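Local coordinates for Ras-related protein Rab-7L1 (Homo sapiens, PDB 6HH2) that binds and hydrolyses GTP as a Rab switch in retrograde trafficking to the Golgi, recruiting the kinase LRRK2 to the Golgi complex and stimulating its activity, at residues L126-D131 and T157-N162. The protein carries 4 engineered substitutions. Sequence-based numbering, arbitrary orientation.
Sequences LANKSD and TSVKEN. Engineered in segment 126-131: Ser130 (natural residue Cys). With GDP (guanosine-5'-diphosphate), chain B.
Asp131 and Ser158 meet at the Watson-Crick edge of the guanine. The aspartate CB packs against the carboxylate of Glu161, 3.5 Å from OE2. CG stands between the backbone N and the carbonyl carbon (chi1 56°), which turns the carboxylate toward the base. OD1 accepts a nearly straight hydrogen bond (170°) from guanine N1. It accepts another from Ser158 OG, 2.7 Å away and well above the carboxylate plane. OD2 accepts hydrogen bonds from guanine N2, at 2.8 Å, and from a water that bridges to Lys160 NZ. Ser158 OG in turn accepts one from Glu161 N, an ST motif that would help hold the hydroxyl against Asp131.

Asn128, at the end of strand 123-128, ties that strand to the loop 157-162. Val159 N reaches its OD1 in the carbonyl plane, on a lone pair, at 3.1 Å. Thr157 OG1 also donates to OD1, at 2.9 Å, while ND2 bonds to Val21 O of the phosphate-binding loop. Thr157 continues the link through its backbone, with N bonded to Ala127 O and O accepting a hydrogen bond from N of Ser130, an engineered serine.

The extended Lys129 chain lies over one face of the base and Lys160 CB and CD over the other; Lys129 NZ bonds to Ala20 O and to GDP O4', and Lys160 N weakly to GDP O6. Together these are the NKxD and SxK guanine-recognition motifs of Ras-family GTPases, in which the paired Asp131 bonds select guanine.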
# COMPACT_ATOMS: atom_id res chain seq x y z
N LEU A 126 3.88 6.27 0.03
CA LEU A 126 3.38 7.01 1.18
C LEU A 126 4.54 7.46 2.06
O LEU A 126 5.26 6.62 2.63
CB LEU A 126 2.39 6.20 2.01
CG LEU A 126 1.12 5.74 1.29
CD1 LEU A 126 0.18 5.18 2.32
CD2 LEU A 126 0.41 6.89 0.59
N ALA A 127 4.70 8.77 2.18
CA ALA A 127 5.69 9.40 3.06
C ALA A 127 5.00 9.51 4.41
O ALA A 127 4.37 10.54 4.73
CB ALA A 127 6.06 10.77 2.48
N ASN A 128 5.13 8.45 5.19
CA ASN A 128 4.36 8.35 6.44
C ASN A 128 5.12 8.99 7.60
O ASN A 128 6.31 9.28 7.52
CB ASN A 128 3.98 6.87 6.74
CG ASN A 128 2.93 6.77 7.84
OD1 ASN A 128 1.97 7.52 7.85
ND2 ASN A 128 3.14 5.85 8.80
N LYS A 129 4.39 9.16 8.72
CA LYS A 129 4.87 9.86 9.93
C LYS A 129 5.13 11.34 9.65
O LYS A 129 6.03 11.95 10.25
CB LYS A 129 6.09 9.19 10.59
CG LYS A 129 5.97 7.66 10.76
CD LYS A 129 6.87 7.20 11.88
CE LYS A 129 6.84 5.68 11.89
NZ LYS A 129 7.69 5.17 13.07
N SER A 130 4.34 11.93 8.73
CA SER A 130 4.50 13.34 8.37
C SER A 130 4.32 14.27 9.56
O SER A 130 4.78 15.41 9.50
CB SER A 130 3.46 13.71 7.29
OG SER A 130 2.14 13.68 7.84
N ASP A 131 3.65 13.80 10.63
CA ASP A 131 3.45 14.57 11.85
C ASP A 131 4.73 14.78 12.64
O ASP A 131 4.76 15.63 13.53
CB ASP A 131 2.45 13.83 12.75
CG ASP A 131 2.87 12.39 13.07
OD1 ASP A 131 2.73 11.55 12.17
OD2 ASP A 131 3.27 12.16 14.25
N THR A 157 1.50 11.19 4.57
CA THR A 157 0.40 10.67 5.37
C THR A 157 0.85 10.64 6.82
O THR A 157 2.06 10.69 7.12
CB THR A 157 0.06 9.21 5.01
OG1 THR A 157 1.22 8.36 5.23
CG2 THR A 157 -0.36 9.10 3.57
N SER A 158 -0.13 10.67 7.73
CA SER A 158 0.11 10.32 9.12
C SER A 158 -0.91 9.28 9.50
O SER A 158 -2.09 9.60 9.71
CB SER A 158 0.06 11.56 10.02
OG SER A 158 0.16 11.17 11.40
N VAL A 159 -0.48 8.00 9.66
CA VAL A 159 -1.44 7.02 10.16
C VAL A 159 -1.85 7.39 11.57
O VAL A 159 -3.03 7.26 11.95
CB VAL A 159 -0.77 5.61 10.14
CG1 VAL A 159 -1.73 4.59 10.74
CG2 VAL A 159 -0.46 5.21 8.69
N LYS A 160 -0.90 7.91 12.35
CA LYS A 160 -1.18 8.29 13.74
C LYS A 160 -2.30 9.32 13.85
O LYS A 160 -3.19 9.18 14.70
CB LYS A 160 0.09 8.81 14.40
CG LYS A 160 -0.13 9.39 15.79
CD LYS A 160 1.18 9.70 16.49
CE LYS A 160 0.97 10.60 17.70
NZ LYS A 160 2.28 11.05 18.28
N GLU A 161 -2.26 10.36 13.03
CA GLU A 161 -3.28 11.42 13.07
C GLU A 161 -4.38 11.20 12.05
O GLU A 161 -5.25 12.07 11.89
CB GLU A 161 -2.63 12.76 12.77
CG GLU A 161 -1.54 13.19 13.74
CD GLU A 161 -0.94 14.54 13.33
OE1 GLU A 161 -1.04 14.95 12.12
OE2 GLU A 161 -0.40 15.23 14.23
N ASN A 162 -4.34 10.08 11.33
CA ASN A 162 -5.31 9.75 10.29
C ASN A 162 -5.37 10.84 9.22
O ASN A 162 -6.45 11.21 8.75
CB ASN A 162 -6.70 9.44 10.87
CG ASN A 162 -7.56 8.57 9.94
OD1 ASN A 162 -7.06 7.74 9.17
ND2 ASN A 162 -8.88 8.77 10.03
PB GDP B . 5.44 -1.65 10.69
O1B GDP B . 5.73 -1.06 9.37
O2B GDP B . 6.63 -2.23 11.37
O3B GDP B . 4.25 -2.59 10.69
O3A GDP B . 5.05 -0.36 11.62
PA GDP B . 3.95 -0.25 12.77
O1A GDP B . 2.57 -0.07 12.20
O2A GDP B . 4.16 -1.39 13.75
O5' GDP B . 4.35 1.13 13.47
C5' GDP B . 5.61 1.30 14.10
C4' GDP B . 5.51 2.42 15.13
O4' GDP B . 5.29 3.67 14.41
C3' GDP B . 4.29 2.23 16.01
O3' GDP B . 4.68 2.72 17.31
C2' GDP B . 3.25 3.15 15.40
O2' GDP B . 2.36 3.62 16.40
C1' GDP B . 4.12 4.27 14.91
N9 GDP B . 3.50 4.99 13.79
C8 GDP B . 2.88 4.43 12.71
N7 GDP B . 2.45 5.42 11.85
C5 GDP B . 2.83 6.59 12.41
C6 GDP B . 2.69 8.00 12.05
O6 GDP B . 2.09 8.35 11.01
N1 GDP B . 3.24 8.89 12.89
C2 GDP B . 3.87 8.61 14.04
N2 GDP B . 4.37 9.61 14.86
N3 GDP B . 3.99 7.32 14.44
C4 GDP B . 3.50 6.33 13.66
O HOH W 1 3.27 13.52 16.47